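Local coordinates for protein sulfur oxygenase/reductase (Halothiobacillus neapolitanus, PDB 6QPA) that probably catalyses the oxygen-dependent oxidation and reduction of elemental sulfur at a mononuclear non-haem iron centre, within an assembly of 24 subunits, at residues 41-46 against 79-84; 119-124 against 195-200; 128-133 against 148-153; 153-158 against 302-307; 159-164 against 257-262. All blocks are in the same frame, centred on the assembly; numbering follows the deposited sequence. Where two conformers were deposited one is given.

Contact 1: 41-46 against 79-84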
# COMPACT_ATOMS: atom_id res chain seq x y z
N GLY A 41 -34.19 59.61 -0.83
CA GLY A 41 -33.44 59.94 0.37
C GLY A 41 -32.27 59.03 0.68
O GLY A 41 -31.51 59.30 1.62
N PHE A 42 -32.06 57.99 -0.12
CA PHE A 42 -30.99 57.02 0.11
C PHE A 42 -29.66 57.55 -0.40
O PHE A 42 -29.55 57.93 -1.57
CB PHE A 42 -31.31 55.70 -0.56
CG PHE A 42 -30.19 54.69 -0.47
CD1 PHE A 42 -29.86 54.10 0.74
CD2 PHE A 42 -29.46 54.33 -1.60
CE1 PHE A 42 -28.84 53.17 0.83
CE2 PHE A 42 -28.43 53.40 -1.53
CZ PHE A 42 -28.12 52.81 -0.30
N LEU A 43 -28.65 57.57 0.47
CA LEU A 43 -27.37 58.20 0.16
C LEU A 43 -26.20 57.24 0.00
O LEU A 43 -25.20 57.61 -0.61
CB LEU A 43 -27.03 59.23 1.24
CG LEU A 43 -28.09 60.28 1.52
CD1 LEU A 43 -27.66 61.19 2.69
CD2 LEU A 43 -28.35 61.09 0.26
N GLY A 44 -26.30 56.02 0.51
CA GLY A 44 -25.21 55.07 0.38
C GLY A 44 -25.29 54.00 1.44
O GLY A 44 -26.22 53.96 2.25
N PHE A 45 -24.32 53.09 1.38
CA PHE A 45 -24.33 51.95 2.29
C PHE A 45 -22.93 51.41 2.50
O PHE A 45 -22.00 51.69 1.74
CB PHE A 45 -25.29 50.85 1.80
CG PHE A 45 -24.81 50.10 0.59
CD1 PHE A 45 -23.97 48.99 0.73
CD2 PHE A 45 -25.21 50.48 -0.68
CE1 PHE A 45 -23.51 48.28 -0.39
CE2 PHE A 45 -24.77 49.76 -1.82
CZ PHE A 45 -23.91 48.67 -1.67
N GLU A 46 -22.78 50.62 3.57
CA GLU A 46 -21.56 49.90 3.91
C GLU A 46 -21.97 48.51 4.35
O GLU A 46 -22.77 48.38 5.27
CB GLU A 46 -20.79 50.58 5.06
CG GLU A 46 -20.48 52.03 4.85
CD GLU A 46 -19.24 52.25 4.02
OE1 GLU A 46 -18.57 51.25 3.73
OE2 GLU A 46 -18.95 53.40 3.65
N TYR A 79 -24.59 49.35 7.03
CA TYR A 79 -24.96 50.75 7.13
C TYR A 79 -25.82 51.11 5.94
O TYR A 79 -25.43 50.85 4.80
CB TYR A 79 -23.75 51.70 7.10
CG TYR A 79 -22.76 51.63 8.23
CD1 TYR A 79 -22.71 50.56 9.10
CD2 TYR A 79 -21.84 52.66 8.39
CE1 TYR A 79 -21.77 50.51 10.11
CE2 TYR A 79 -20.90 52.64 9.40
CZ TYR A 79 -20.86 51.56 10.26
OH TYR A 79 -19.91 51.55 11.26
N THR A 80 -26.96 51.74 6.18
CA THR A 80 -27.64 52.48 5.12
C THR A 80 -27.74 53.92 5.58
O THR A 80 -28.02 54.19 6.75
CB THR A 80 -29.02 51.91 4.76
OG1 THR A 80 -29.83 51.83 5.94
CG2 THR A 80 -28.88 50.50 4.12
N VAL A 81 -27.45 54.83 4.67
CA VAL A 81 -27.27 56.24 4.97
C VAL A 81 -28.39 57.03 4.30
O VAL A 81 -28.68 56.82 3.11
CB VAL A 81 -25.87 56.70 4.53
CG1 VAL A 81 -25.59 58.13 4.98
CG2 VAL A 81 -24.82 55.70 5.11
N TRP A 82 -29.01 57.94 5.05
CA TRP A 82 -30.29 58.54 4.69
C TRP A 82 -30.28 60.03 4.95
O TRP A 82 -29.64 60.51 5.89
CB TRP A 82 -31.44 57.91 5.50
CG TRP A 82 -31.53 56.46 5.27
CD1 TRP A 82 -30.92 55.46 5.99
CD2 TRP A 82 -32.21 55.82 4.20
NE1 TRP A 82 -31.22 54.24 5.44
CE2 TRP A 82 -32.00 54.43 4.33
CE3 TRP A 82 -33.00 56.29 3.14
CZ2 TRP A 82 -32.55 53.50 3.44
CZ3 TRP A 82 -33.56 55.36 2.25
CH2 TRP A 82 -33.33 53.99 2.42
N LYS A 83 -31.06 60.76 4.15
CA LYS A 83 -31.28 62.17 4.42
C LYS A 83 -31.94 62.37 5.78
O LYS A 83 -31.65 63.35 6.47
CB LYS A 83 -32.15 62.81 3.33
CG LYS A 83 -31.48 62.89 1.97
CD LYS A 83 -32.39 63.57 0.94
CE LYS A 83 -31.74 63.63 -0.44
NZ LYS A 83 -32.69 64.17 -1.47
N ASP A 84 -32.82 61.44 6.18
CA ASP A 84 -33.53 61.55 7.44
C ASP A 84 -34.15 60.20 7.77
O ASP A 84 -34.19 59.29 6.94
CB ASP A 84 -34.61 62.64 7.38
CG ASP A 84 -35.45 62.56 6.13
OD1 ASP A 84 -35.93 61.46 5.77
OD2 ASP A 84 -35.61 63.60 5.47
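Y79, L43 and V81 give up the most surface where the antiparallel strands of 41-46 and 79-84 pair. Y79 lays the root of its side chain against E46: the two CB atoms are 3.8 Å apart, Y79 CD2 meets E46 CG, and the two side chains cross obliquely, carboxylate and ring planes 77° apart. Its hydroxyl reaches on to H256, so tyrosine serves here both as an apolar stem and as a polar tip. L43 CG, anti to its own carbonyl carbon (chi1 -54°), comes near V81 O and K83 N; beyond it CD1 lies 3.6 Å from W82 C while CD2 rests on K83 CG. Branched V81 fits a strand, and its CG1 meets L43 CB at 4.2 Å. L43 and G44 together face V81 as a beta bulge, with L43 N bonded to V81 O (2.7 Å) and V81 N to G44 O (2.9 Å). The backbone angles of G44 suit glycine. On the face carrying F42, F45, T80 and W82, the edge of F42 meets the face of W82, centroids 5.3 Å apart and planes at 62°. W82 NE1 also donates, in its ring plane, to T80 OG1 (2.8 Å). The T80 bond and the F42 ring both limit how the W82 ring can turn beside iron ligand H88, consistent with a second-shell role.

Contact 2: 119-124 against 195-200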
# COMPACT_ATOMS: atom_id res chain seq x y z
N PHE A 119 -28.52 56.12 13.99
CA PHE A 119 -27.36 56.80 14.54
C PHE A 119 -27.21 58.20 13.96
O PHE A 119 -27.37 58.42 12.76
CB PHE A 119 -26.06 56.01 14.31
CG PHE A 119 -26.01 54.75 15.08
CD1 PHE A 119 -26.63 53.62 14.60
CD2 PHE A 119 -25.41 54.71 16.33
CE1 PHE A 119 -26.62 52.45 15.33
CE2 PHE A 119 -25.40 53.55 17.07
CZ PHE A 119 -26.01 52.40 16.56
N GLU A 120 -26.89 59.12 14.84
CA GLU A 120 -26.48 60.45 14.47
C GLU A 120 -24.96 60.50 14.33
O GLU A 120 -24.24 59.92 15.15
CB GLU A 120 -26.97 61.45 15.52
CG GLU A 120 -26.33 62.81 15.43
CD GLU A 120 -26.68 63.70 16.61
OE1 GLU A 120 -27.54 63.31 17.44
OE2 GLU A 120 -26.07 64.79 16.70
N VAL A 121 -24.49 61.17 13.29
CA VAL A 121 -23.07 61.39 13.10
C VAL A 121 -22.71 62.63 13.90
O VAL A 121 -22.95 63.75 13.47
CB VAL A 121 -22.70 61.52 11.62
CG1 VAL A 121 -21.18 61.75 11.48
CG2 VAL A 121 -23.10 60.26 10.88
N VAL A 122 -22.14 62.42 15.09
CA VAL A 122 -21.79 63.51 16.00
C VAL A 122 -20.64 64.33 15.42
O VAL A 122 -20.65 65.57 15.46
CB VAL A 122 -21.42 62.95 17.38
CG1 VAL A 122 -20.89 64.04 18.27
CG2 VAL A 122 -22.62 62.23 18.02
N LYS A 123 -19.61 63.65 14.94
CA LYS A 123 -18.47 64.28 14.32
C LYS A 123 -17.77 63.22 13.48
O LYS A 123 -17.85 62.02 13.77
CB LYS A 123 -17.52 64.86 15.37
CG LYS A 123 -16.73 66.02 14.82
CD LYS A 123 -16.60 67.15 15.82
CE LYS A 123 -15.88 68.33 15.15
NZ LYS A 123 -14.58 67.91 14.53
N SER A 124 -17.06 63.67 12.44
CA SER A 124 -16.40 62.71 11.57
C SER A 124 -15.20 63.38 10.92
O SER A 124 -15.11 64.61 10.85
CB SER A 124 -17.34 62.18 10.49
OG SER A 124 -17.55 63.18 9.51
N GLY A 195 -9.48 57.12 8.86
CA GLY A 195 -10.55 58.05 9.15
C GLY A 195 -11.37 57.58 10.33
O GLY A 195 -11.14 56.51 10.89
N TRP A 196 -12.34 58.40 10.72
CA TRP A 196 -13.14 58.04 11.88
C TRP A 196 -14.48 58.76 11.85
O TRP A 196 -14.67 59.77 11.17
CB TRP A 196 -12.39 58.34 13.18
CG TRP A 196 -11.99 59.79 13.34
CD1 TRP A 196 -10.79 60.35 13.03
CD2 TRP A 196 -12.82 60.85 13.86
NE1 TRP A 196 -10.80 61.70 13.34
CE2 TRP A 196 -12.03 62.03 13.84
CE3 TRP A 196 -14.13 60.91 14.34
CZ2 TRP A 196 -12.53 63.26 14.29
CZ3 TRP A 196 -14.63 62.14 14.78
CH2 TRP A 196 -13.83 63.30 14.75
N MET A 197 -15.38 58.27 12.70
CA MET A 197 -16.72 58.81 12.82
C MET A 197 -17.25 58.44 14.20
O MET A 197 -17.03 57.32 14.66
CB MET A 197 -17.60 58.25 11.68
CG MET A 197 -19.06 58.54 11.70
SD MET A 197 -19.81 58.08 10.10
CE MET A 197 -19.53 56.31 10.06
N ILE A 198 -17.89 59.39 14.87
CA ILE A 198 -18.54 59.15 16.16
C ILE A 198 -20.04 59.08 15.92
O ILE A 198 -20.64 60.05 15.44
CB ILE A 198 -18.21 60.26 17.17
CG1 ILE A 198 -16.71 60.28 17.47
CG2 ILE A 198 -19.05 60.06 18.45
CD1 ILE A 198 -16.26 61.52 18.20
N MET A 199 -20.66 57.96 16.28
CA MET A 199 -22.07 57.74 16.00
C MET A 199 -22.80 57.52 17.31
O MET A 199 -22.40 56.65 18.11
CB MET A 199 -22.26 56.54 15.09
CG MET A 199 -21.59 56.67 13.74
SD MET A 199 -21.91 55.24 12.65
CE MET A 199 -20.99 53.98 13.50
N LYS A 200 -23.92 58.23 17.49
CA LYS A 200 -24.71 58.20 18.72
C LYS A 200 -26.07 57.59 18.41
O LYS A 200 -26.79 58.09 17.54
CB LYS A 200 -24.90 59.62 19.26
CG LYS A 200 -25.68 59.72 20.58
CD LYS A 200 -26.01 61.16 20.88
CE LYS A 200 -26.74 61.32 22.21
NZ LYS A 200 -27.19 62.75 22.29
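V122 is the main bump of this pairing, and its hollow lies between I198 and K200. Its CG2 presses 3.7 Å from K200 CB while its CB sits 3.9 Å from I198 CG2, a compact branched side chain that meets both neighbours at once. V122 and K123 share the single partner I198 in a beta bulge: V122 N bonds to I198 O and I198 N to K123 O. At one end W196 holds CG in the crowded position between its backbone N and carbonyl carbon (chi1 58°). Its CZ3 lies 3.4 Å from K123 O, S124 C lies over one face of the six-membered ring, offset toward the rim, and K123 CG sits beside CH2. On the face of V121, M197 and M199, the flexible thioether of M197 runs across V121, its SD 4.0 Å from V121 CG2. F119 CD2 is 3.8 Å from M199 CB, and the M199 sulfur makes an oblique Met-aromatic contact with the ring. Helix 172-189 packs on V122, W196 and I198. E120 OE1 and K200 NZ, 4.9 Å apart, are not in contact, and any attraction is probably long-range; four backbone bonds and the apolar contacts make up the direct pairing.

Contact 3: 128-133 against 148-153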
# COMPACT_ATOMS: atom_id res chain seq x y z
N GLN A 128 -13.20 60.26 1.29
CA GLN A 128 -13.85 59.55 0.19
C GLN A 128 -13.12 58.25 -0.13
O GLN A 128 -11.89 58.16 -0.04
CB GLN A 128 -13.91 60.44 -1.07
CG GLN A 128 -14.75 61.70 -0.90
CD GLN A 128 -14.75 62.61 -2.15
OE1 GLN A 128 -14.15 62.28 -3.17
NE2 GLN A 128 -15.38 63.77 -2.03
N ILE A 129 -13.87 57.23 -0.52
CA ILE A 129 -13.19 55.99 -0.88
C ILE A 129 -12.69 56.08 -2.32
O ILE A 129 -13.20 56.84 -3.14
CB ILE A 129 -14.07 54.74 -0.65
CG1 ILE A 129 -15.31 54.76 -1.52
CG2 ILE A 129 -14.45 54.63 0.84
CD1 ILE A 129 -16.09 53.46 -1.41
N MET A 130 -11.63 55.34 -2.62
CA MET A 130 -11.02 55.39 -3.94
C MET A 130 -10.23 54.11 -4.15
O MET A 130 -10.21 53.22 -3.29
CB MET A 130 -10.10 56.61 -4.10
CG MET A 130 -8.96 56.62 -3.07
SD MET A 130 -7.87 58.06 -3.20
CE MET A 130 -8.84 59.31 -2.36
N SER A 131 -9.59 54.02 -5.29
CA SER A 131 -8.71 52.90 -5.54
C SER A 131 -7.31 53.42 -5.85
O SER A 131 -7.10 54.63 -6.02
CB SER A 131 -9.25 52.02 -6.67
OG SER A 131 -9.00 52.65 -7.91
N MET A 132 -6.36 52.48 -5.91
CA MET A 132 -4.95 52.81 -6.18
C MET A 132 -4.79 53.62 -7.47
O MET A 132 -4.02 54.58 -7.52
CB MET A 132 -4.11 51.54 -6.27
CG MET A 132 -3.88 50.78 -4.97
SD MET A 132 -2.75 51.63 -3.83
CE MET A 132 -2.23 50.29 -2.76
N THR A 133 -5.46 53.19 -8.55
CA THR A 133 -5.29 53.89 -9.82
C THR A 133 -5.93 55.27 -9.82
O THR A 133 -5.71 56.04 -10.76
CB THR A 133 -5.82 53.04 -10.99
OG1 THR A 133 -7.16 52.64 -10.74
CG2 THR A 133 -4.95 51.79 -11.19
N ARG A 148 -5.94 69.84 1.08
CA ARG A 148 -5.10 68.80 1.66
C ARG A 148 -5.37 67.45 1.01
O ARG A 148 -6.51 67.11 0.68
CB ARG A 148 -5.31 68.72 3.17
CG ARG A 148 -4.23 67.94 3.85
CD ARG A 148 -4.39 67.94 5.34
NE ARG A 148 -3.27 67.28 6.00
CZ ARG A 148 -3.31 66.84 7.25
NH1 ARG A 148 -4.41 66.99 7.98
NH2 ARG A 148 -2.25 66.24 7.77
N VAL A 149 -4.31 66.70 0.78
CA VAL A 149 -4.48 65.33 0.28
C VAL A 149 -5.03 64.46 1.41
O VAL A 149 -4.51 64.53 2.54
CB VAL A 149 -3.16 64.77 -0.23
CG1 VAL A 149 -3.39 63.36 -0.79
CG2 VAL A 149 -2.58 65.70 -1.29
N PRO A 150 -6.06 63.66 1.17
CA PRO A 150 -6.61 62.82 2.24
C PRO A 150 -5.76 61.57 2.47
O PRO A 150 -4.88 61.21 1.67
CB PRO A 150 -7.99 62.45 1.70
CG PRO A 150 -7.79 62.43 0.21
CD PRO A 150 -6.85 63.57 -0.07
N LYS A 151 -6.04 60.93 3.60
CA LYS A 151 -5.65 59.53 3.77
C LYS A 151 -6.32 58.67 2.69
O LYS A 151 -7.45 58.94 2.26
CB LYS A 151 -6.05 59.05 5.17
CG LYS A 151 -5.40 59.82 6.35
CD LYS A 151 -3.85 59.81 6.21
CE LYS A 151 -3.13 60.18 7.52
NZ LYS A 151 -3.17 59.00 8.45
N VAL A 152 -5.63 57.63 2.25
CA VAL A 152 -6.15 56.79 1.17
C VAL A 152 -7.05 55.71 1.77
O VAL A 152 -6.57 54.81 2.47
CB VAL A 152 -5.04 56.17 0.32
CG1 VAL A 152 -5.66 55.24 -0.70
CG2 VAL A 152 -4.26 57.26 -0.39
N ALA A 153 -8.36 55.79 1.48
CA ALA A 153 -9.36 54.80 1.92
C ALA A 153 -9.70 53.92 0.71
O ALA A 153 -10.49 54.32 -0.14
CB ALA A 153 -10.61 55.48 2.49
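The peptide carbonyl of A153 is the flat group that meets 128-133, and beside it stands the puckered ring of P150; M130 touches both. At the carbonyl, M130 N comes nearly along the C=O axis to A153 O (2.9 Å); at the proline, ring corner CG faces the methyl M130 CE at 4.2 Å. The setting resembles a small beta-alpha-beta unit: two very short, weakly bonded parallel strands, 129-130 and 153-154, joined through helix 135-144. M130 O is bonded in turn by S155, the alternation expected of parallel strands. A chain bent at its last torsion (chi3 79°) carries CE of M130 over to P150, while its CG lies 4.3 Å from V152 CG1. An unbranched, pliable methionine suits this place, and its side chain also touches V138 of helix 135-144. Proline keeps the incoming chain extended and offers an apolar surface, and A153 is small enough to sit close to the opposite backbone. Other subunits take up the polar ends: S131 and T133 bond to E260 of a neighbouring subunit, and K151 forms a salt bridge with D134 of a different one. Beside the main bond, I129 CA brings its hydrogen to A153 O, 3.3 Å from carbon to oxygen.

Contact 4: 153-158 against 302-307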
# COMPACT_ATOMS: atom_id res chain seq x y z
N ALA A 153 -8.36 55.79 1.48
CA ALA A 153 -9.36 54.80 1.92
C ALA A 153 -9.70 53.92 0.71
O ALA A 153 -10.49 54.32 -0.14
CB ALA A 153 -10.61 55.48 2.49
N LEU A 154 -9.08 52.74 0.64
CA LEU A 154 -9.23 51.88 -0.53
C LEU A 154 -10.58 51.19 -0.51
O LEU A 154 -10.92 50.51 0.47
CB LEU A 154 -8.09 50.86 -0.60
CG LEU A 154 -6.71 51.48 -0.86
CD1 LEU A 154 -5.64 50.40 -0.82
CD2 LEU A 154 -6.66 52.21 -2.18
N SER A 155 -11.34 51.36 -1.59
CA SER A 155 -12.68 50.77 -1.73
C SER A 155 -12.62 49.26 -1.54
O SER A 155 -11.86 48.57 -2.23
CB SER A 155 -13.25 51.11 -3.11
OG SER A 155 -14.57 50.62 -3.25
N SER A 156 -13.40 48.75 -0.58
CA SER A 156 -13.48 47.33 -0.27
C SER A 156 -12.11 46.69 -0.01
O SER A 156 -11.93 45.50 -0.26
CB SER A 156 -14.19 46.56 -1.40
OG SER A 156 -15.54 46.95 -1.51
N GLN A 157 -11.13 47.46 0.48
CA GLN A 157 -9.76 46.97 0.69
C GLN A 157 -9.12 47.66 1.90
O GLN A 157 -8.03 48.22 1.81
CB GLN A 157 -8.88 47.18 -0.54
CG GLN A 157 -9.11 46.26 -1.73
CD GLN A 157 -8.28 46.66 -2.97
OE1 GLN A 157 -7.29 47.40 -2.88
NE2 GLN A 157 -8.69 46.16 -4.14
N ARG A 158 -9.80 47.64 3.04
CA ARG A 158 -9.23 48.19 4.26
C ARG A 158 -9.99 47.59 5.43
O ARG A 158 -10.87 46.74 5.25
CB ARG A 158 -9.26 49.73 4.26
CG ARG A 158 -10.65 50.35 4.39
CD ARG A 158 -10.71 51.78 3.90
NE ARG A 158 -12.04 52.35 4.14
CZ ARG A 158 -13.11 52.09 3.39
NH1 ARG A 158 -13.00 51.30 2.31
NH2 ARG A 158 -14.29 52.62 3.71
N MET A 302 -17.30 44.61 2.71
CA MET A 302 -17.45 43.74 1.55
C MET A 302 -17.85 44.54 0.32
O MET A 302 -17.27 44.37 -0.76
CB MET A 302 -18.50 42.66 1.84
CG MET A 302 -18.10 41.58 2.80
SD MET A 302 -16.31 41.21 2.79
CE MET A 302 -16.19 40.02 1.45
N MET A 303 -18.88 45.37 0.45
CA MET A 303 -19.41 46.17 -0.64
C MET A 303 -19.64 47.55 -0.08
O MET A 303 -19.97 47.68 1.10
CB MET A 303 -20.74 45.61 -1.20
CG MET A 303 -20.68 44.17 -1.66
SD MET A 303 -22.16 43.66 -2.57
CE MET A 303 -22.50 42.07 -1.81
N GLU A 304 -19.40 48.57 -0.88
CA GLU A 304 -19.62 49.93 -0.43
C GLU A 304 -20.18 50.74 -1.58
O GLU A 304 -19.76 50.57 -2.73
CB GLU A 304 -18.33 50.61 0.03
CG GLU A 304 -17.51 49.81 1.00
CD GLU A 304 -16.28 50.58 1.41
OE1 GLU A 304 -15.20 50.31 0.83
OE2 GLU A 304 -16.39 51.46 2.30
N GLN A 305 -21.15 51.59 -1.28
CA GLN A 305 -21.50 52.69 -2.18
C GLN A 305 -21.27 53.93 -1.32
O GLN A 305 -22.07 54.26 -0.43
CB GLN A 305 -22.90 52.53 -2.80
CG GLN A 305 -23.97 53.56 -2.51
CD GLN A 305 -23.79 54.91 -3.18
OE1 GLN A 305 -22.70 55.48 -3.21
NE2 GLN A 305 -24.89 55.44 -3.69
N GLY A 306 -20.11 54.56 -1.54
CA GLY A 306 -19.59 55.52 -0.60
C GLY A 306 -19.87 56.98 -0.90
O GLY A 306 -19.25 57.85 -0.29
N LEU A 307 -20.81 57.29 -1.81
CA LEU A 307 -21.03 58.70 -2.13
C LEU A 307 -21.58 59.51 -0.96
O LEU A 307 -21.42 60.73 -0.94
CB LEU A 307 -21.91 58.85 -3.37
CG LEU A 307 -20.97 58.73 -4.58
CD1 LEU A 307 -21.03 57.34 -5.26
CD2 LEU A 307 -21.13 59.89 -5.57
O HOH W 1 -17.26 51.41 -4.17
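R158 grips E304 end-on, NH1 bonding to OE1 and NH2 to OE2, each at 2.8 Å, with guanidinium and carboxylate planes only 25° apart. NH2 uses the syn lone pair of OE2, whereas NH1 meets OE1 on its syn side, a little out of plane. S156 N also donates to E304 OE1 at 2.8 Å, almost straight at 170°. A carboxylate suits the place because it can answer two arginine nitrogens and a backbone amide together. S156 OG donates to M302 O (3.2 Å) from above that carbonyl's plane, and Q267 of a neighbouring subunit bonds the same hydroxyl. A water bridges S155 OG and E304 O.

The next shell fixes the arginine. L154 O receives R158 NH1 (2.9 Å) and Q157 N (3.1 Å) from opposite faces of its plane, and R158 NE forms a salt bridge with E258. E304 OE2 also lies close to E46 OE1; such a pair of carboxylates may share a proton, and the positive charge of R158 probably offsets part of their repulsion. The bond from Q157 N closes the turn of L154 to Q157, whose third residue, S156, has left-handed backbone angles. The whole is a type II beta turn tied to the end of strand 290-305 by a bidentate, end-on arginine-carboxylate salt bridge.

Contact 5: 159-164 against 257-262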
# COMPACT_ATOMS: atom_id res chain seq x y z
N THR A 159 -9.65 48.02 6.63
CA THR A 159 -10.24 47.48 7.84
C THR A 159 -11.13 48.53 8.49
O THR A 159 -10.76 49.71 8.56
CB THR A 159 -9.14 47.02 8.81
OG1 THR A 159 -8.45 45.92 8.23
CG2 THR A 159 -9.74 46.59 10.18
N VAL A 160 -12.32 48.13 8.90
CA VAL A 160 -13.20 49.00 9.67
C VAL A 160 -13.33 48.41 11.06
O VAL A 160 -13.61 47.21 11.22
CB VAL A 160 -14.57 49.20 8.99
CG1 VAL A 160 -15.51 50.01 9.91
CG2 VAL A 160 -14.39 49.92 7.65
N VAL A 161 -13.11 49.24 12.06
CA VAL A 161 -13.22 48.86 13.45
C VAL A 161 -14.35 49.66 14.07
O VAL A 161 -14.50 50.85 13.78
CB VAL A 161 -11.86 49.12 14.14
CG1 VAL A 161 -12.04 49.37 15.56
CG2 VAL A 161 -10.92 47.93 13.88
N ILE A 162 -15.18 49.01 14.90
CA ILE A 162 -16.27 49.69 15.58
C ILE A 162 -16.12 49.48 17.09
O ILE A 162 -16.14 48.34 17.56
CB ILE A 162 -17.65 49.20 15.12
CG1 ILE A 162 -17.80 49.38 13.60
CG2 ILE A 162 -18.76 49.98 15.87
CD1 ILE A 162 -19.14 48.88 13.05
N GLY A 163 -15.97 50.58 17.82
CA GLY A 163 -15.86 50.53 19.27
C GLY A 163 -17.19 50.84 19.94
O GLY A 163 -17.75 51.91 19.76
N ASP A 164 -17.69 49.86 20.70
CA ASP A 164 -18.97 49.97 21.38
C ASP A 164 -18.78 50.61 22.76
O ASP A 164 -18.05 50.09 23.60
CB ASP A 164 -19.61 48.58 21.50
CG ASP A 164 -21.09 48.65 21.82
OD1 ASP A 164 -21.54 49.71 22.27
OD2 ASP A 164 -21.81 47.66 21.59
N ILE A 257 -13.76 53.51 13.14
CA ILE A 257 -12.40 53.89 12.76
C ILE A 257 -11.93 53.01 11.61
O ILE A 257 -11.98 51.78 11.69
CB ILE A 257 -11.41 53.77 13.93
CG1 ILE A 257 -12.01 54.35 15.22
CG2 ILE A 257 -10.11 54.49 13.56
CD1 ILE A 257 -11.16 54.13 16.43
N GLU A 258 -11.42 53.65 10.56
CA GLU A 258 -10.90 52.95 9.40
C GLU A 258 -9.39 52.95 9.44
O GLU A 258 -8.76 53.94 9.85
CB GLU A 258 -11.42 53.58 8.11
CG GLU A 258 -12.92 53.68 8.14
CD GLU A 258 -13.59 53.95 6.80
OE1 GLU A 258 -14.82 53.81 6.77
OE2 GLU A 258 -12.92 54.31 5.81
N TRP A 259 -8.82 51.81 9.06
CA TRP A 259 -7.39 51.57 9.13
C TRP A 259 -6.94 50.89 7.85
O TRP A 259 -7.72 50.19 7.19
CB TRP A 259 -7.02 50.68 10.33
CG TRP A 259 -7.37 51.25 11.66
CD1 TRP A 259 -8.53 51.06 12.36
CD2 TRP A 259 -6.54 52.08 12.49
NE1 TRP A 259 -8.48 51.71 13.56
CE2 TRP A 259 -7.27 52.35 13.67
CE3 TRP A 259 -5.27 52.63 12.34
CZ2 TRP A 259 -6.76 53.16 14.70
CZ3 TRP A 259 -4.75 53.43 13.38
CH2 TRP A 259 -5.50 53.68 14.55
N GLU A 260 -5.64 51.03 7.55
CA GLU A 260 -5.09 50.42 6.34
C GLU A 260 -5.29 48.90 6.33
O GLU A 260 -5.54 48.32 5.27
CB GLU A 260 -3.61 50.75 6.21
CG GLU A 260 -2.94 50.03 5.03
CD GLU A 260 -1.54 50.53 4.73
OE1 GLU A 260 -0.65 49.69 4.55
OE2 GLU A 260 -1.33 51.77 4.65
N SER A 261 -5.14 48.25 7.49
CA SER A 261 -5.10 46.80 7.57
C SER A 261 -5.45 46.40 9.00
O SER A 261 -5.46 47.24 9.90
CB SER A 261 -3.71 46.27 7.19
OG SER A 261 -2.79 46.52 8.25
N PRO A 262 -5.73 45.11 9.25
CA PRO A 262 -5.97 44.70 10.64
C PRO A 262 -4.78 44.95 11.56
O PRO A 262 -4.96 45.33 12.72
CB PRO A 262 -6.32 43.21 10.52
CG PRO A 262 -6.88 43.08 9.10
CD PRO A 262 -6.01 44.02 8.29
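T159 and W259 form a hydrogen-bonded pair, T159 N to W259 O at 3.0 Å and W259 N to T159 O at 2.9 Å, and V161 and I257 form the next in the same way. This antiparallel ladder of 159-161 with 257-259 is the tight part, together with the contact of T159 and P262. With OG1 anti to the carbonyl carbon (chi1 -66°), the T159 hydroxyl is pressed against P262, 3.1 Å from CD; P262 N has no hydrogen to offer. V161 and W259 lie on the T159 face, V161 CG2 4.2 Å from W259 CD1, and the buried W259 NE1 has no polar partner in the model. On the opposite face V160 and E258 lie side by side, pointing the same way: V160 CG2 lies along E258, 4.0 Å from OE1, and that carboxylate is bonded further by R309 and H256. By contrast E260 and S261, where the chain leaves the strand, are partly exposed. S261 is the N-cap of helix 262-269, and P262, which needs no amide bond, opens it. A strand followed, after a two-residue turn, by a helix packed on its own sheet is consistent with the ferredoxin-like, dimeric alpha/beta-barrel architecture of this family.

Contacts 1, 2 and 5 lie in one curled antiparallel sheet, which contact 4 reaches through strand 290-305; contact 3 belongs to a small parallel pair at the periphery, its centre about 20 Å from the centre of the chain. Along the chain contact 1 closes before the rest open, while contacts 2 and 5 interleave. Contacts 1 and 2 have centres about 14 Å apart and touch where Y79 meets M197 and M199. Contacts 3 and 4 share A153, with centres about 11 Å apart. A chain of charged side chains, E46, E304, R158 and E258, runs across three strands and the loop bearing R158. The shared sheet thus joins contact 1, beside the iron, to contact 4 and, through A153, to contact 3, both facing other subunits.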